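Local atomic coordinates of D-alanyl-D-alanine carboxypeptidase DacB2 (Mycobacterium tuberculosis H37Rv, PDB entry 4RYE), a protein that acts as a serine-type D,D-carboxypeptidase of the S11 peptidase family and probably cleaves the D-Ala-D-Ala end of peptidoglycan stem peptides. Residues 51-55 with 161-165. Sequence-based numbering, arbitrary orientation.
Sequences VLLAL and IFRAA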
loop_
_atom_site.group_PDB
_atom_site.type_symbol
_atom_site.label_atom_id
_atom_site.label_comp_id
_atom_site.label_asym_id
_atom_site.label_seq_id
_atom_site.Cartn_x
_atom_site.Cartn_y
_atom_site.Cartn_z
ATOM N N VAL A 51 -1.714 3.632 1.861
ATOM C CA VAL A 51 -3.026 3.108 1.477
ATOM C C VAL A 51 -4.084 3.501 2.511
ATOM O O VAL A 51 -5.221 3.855 2.171
ATOM C CB VAL A 51 -2.998 1.567 1.321
ATOM C CG1 VAL A 51 -4.383 1.039 0.964
ATOM C CG2 VAL A 51 -1.980 1.147 0.254
ATOM N N LEU A 52 -3.713 3.428 3.779
ATOM C CA LEU A 52 -4.594 3.855 4.855
ATOM C C LEU A 52 -4.873 5.361 4.782
ATOM O O LEU A 52 -5.995 5.802 5.013
ATOM C CB LEU A 52 -3.979 3.486 6.202
ATOM C CG LEU A 52 -4.847 3.688 7.440
ATOM C CD1 LEU A 52 -6.146 2.904 7.284
ATOM C CD2 LEU A 52 -4.082 3.258 8.686
ATOM N N LEU A 53 -3.861 6.157 4.450
ATOM C CA LEU A 53 -4.086 7.592 4.248
ATOM C C LEU A 53 -5.054 7.808 3.085
ATOM O O LEU A 53 -5.959 8.636 3.169
ATOM C CB LEU A 53 -2.761 8.317 3.970
ATOM C CG LEU A 53 -2.887 9.786 3.547
ATOM C CD1 LEU A 53 -3.543 10.614 4.631
ATOM C CD2 LEU A 53 -1.509 10.345 3.199
ATOM N N ALA A 54 -4.867 7.060 1.999
ATOM C CA ALA A 54 -5.752 7.171 0.839
ATOM C C ALA A 54 -7.218 6.894 1.191
ATOM O O ALA A 54 -8.117 7.586 0.708
ATOM C CB ALA A 54 -5.283 6.248 -0.308
ATOM N N LEU A 55 -7.460 5.879 2.017
ATOM C CA LEU A 55 -8.821 5.583 2.484
ATOM C C LEU A 55 -9.468 6.766 3.211
ATOM O O LEU A 55 -10.633 7.087 2.982
ATOM C CB LEU A 55 -8.807 4.393 3.440
ATOM C CG LEU A 55 -8.847 2.989 2.857
ATOM C CD1 LEU A 55 -8.638 1.986 3.988
ATOM C CD2 LEU A 55 -10.174 2.751 2.156
ATOM N N ILE A 161 -6.637 -3.793 5.116
ATOM C CA ILE A 161 -6.719 -2.388 4.711
ATOM C C ILE A 161 -6.799 -2.273 3.188
ATOM O O ILE A 161 -7.604 -1.503 2.654
ATOM C CB ILE A 161 -5.513 -1.588 5.270
ATOM C CG1 ILE A 161 -5.704 -1.358 6.774
ATOM C CG2 ILE A 161 -5.347 -0.252 4.548
ATOM C CD1 ILE A 161 -4.412 -1.102 7.555
ATOM N N PHE A 162 -5.987 -3.055 2.482
ATOM C CA PHE A 162 -6.002 -3.008 1.024
ATOM C C PHE A 162 -7.324 -3.483 0.421
ATOM O O PHE A 162 -7.763 -3.006 -0.629
ATOM C CB PHE A 162 -4.864 -3.839 0.447
ATOM C CG PHE A 162 -4.463 -3.409 -0.932
ATOM C CD1 PHE A 162 -3.659 -2.298 -1.111
ATOM C CD2 PHE A 162 -4.892 -4.108 -2.049
ATOM C CE1 PHE A 162 -3.282 -1.887 -2.386
ATOM C CE2 PHE A 162 -4.523 -3.705 -3.332
ATOM C CZ PHE A 162 -3.716 -2.590 -3.497
ATOM N N ARG A 163 -7.929 -4.460 1.069
ATOM C CA ARG A 163 -9.212 -4.996 0.639
ATOM C C ARG A 163 -10.288 -3.913 0.713
ATOM O O ARG A 163 -11.133 -3.788 -0.184
ATOM C CB ARG A 163 -9.572 -6.181 1.537
ATOM C CG ARG A 163 -10.808 -6.925 1.144
ATOM C CD ARG A 163 -10.883 -8.226 1.932
ATOM N NE ARG A 163 -12.082 -8.973 1.590
ATOM C CZ ARG A 163 -12.831 -9.618 2.472
ATOM N NH1 ARG A 163 -12.503 -9.604 3.764
ATOM N NH2 ARG A 163 -13.911 -10.263 2.060
ATOM N N ALA A 164 -10.246 -3.118 1.776
ATOM C CA ALA A 164 -11.185 -2.007 1.923
ATOM C C ALA A 164 -10.936 -0.960 0.844
ATOM O O ALA A 164 -11.881 -0.387 0.287
ATOM C CB ALA A 164 -11.071 -1.380 3.323
ATOM N N ALA A 165 -9.664 -0.695 0.554
ATOM C CA ALA A 165 -9.317 0.297 -0.451
ATOM C C ALA A 165 -9.748 -0.146 -1.847
ATOM O O ALA A 165 -10.246 0.659 -2.625
ATOM C CB ALA A 165 -7.816 0.610 -0.416
#
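Val-51 and Leu-55, one turn apart on the same helix, meet Ile-161, Phe-162 and Ala-165 in an apolar side-chain contact; no hydrogen bond passes between the two segments. The CG1 branch of Val-51 does most of the touching. Lying anti to the backbone N (chi1 178°), it reaches the methyl of Ala-165 (CG1 to CB 3.7 Å) and the CG2 branch of Ile-161 (CG1 to CG2 3.9 Å). Phe-162 has its CB directed away from the partner helix, yet its ring swings back far enough for CD1 to come within 4.0 Å of Val-51 CG1. The approach is oblique to the ring.

Ile-161 CG2 projects between Val-51 and Leu-55, where it also meets Leu-55 CD1 at 4.0 Å. Leu-52 adds a looser contact to this methyl through its own CD1. The fork of Leu-55 divides its work: CD1 turns to Ile-161, where it is also 3.9 Å from the backbone O, and to the methyl of Ala-164, whereas CD2 presses on the backbone of the other helix, 3.7 Å from Ala-165 CA. The small side chains of Ala-164 and Ala-165 are consistent with this close approach. The helix axes approach to 9.6 Å and run in broadly the same direction, 39° apart.

Val-51 follows Lys-50, the probable proton acceptor, and the contact lies close to Ser-47, the presumed acyl-ester nucleophile. It is helix-to-helix packing in the core of the beta-lactamase-type fold, with helix 155-166 between helix 50-60 and the largest antiparallel sheet. Arg-163 hydrogen-bonds to the carbonyls of Leu-28 and Asp-29. Around the pair, helix 117-130 packs on Leu-52, Phe-171 of helix 169-176 touches Val-51 and Ala-165, and strand 218-225 of that sheet receives Phe-162 through Val-220 and Ala-222.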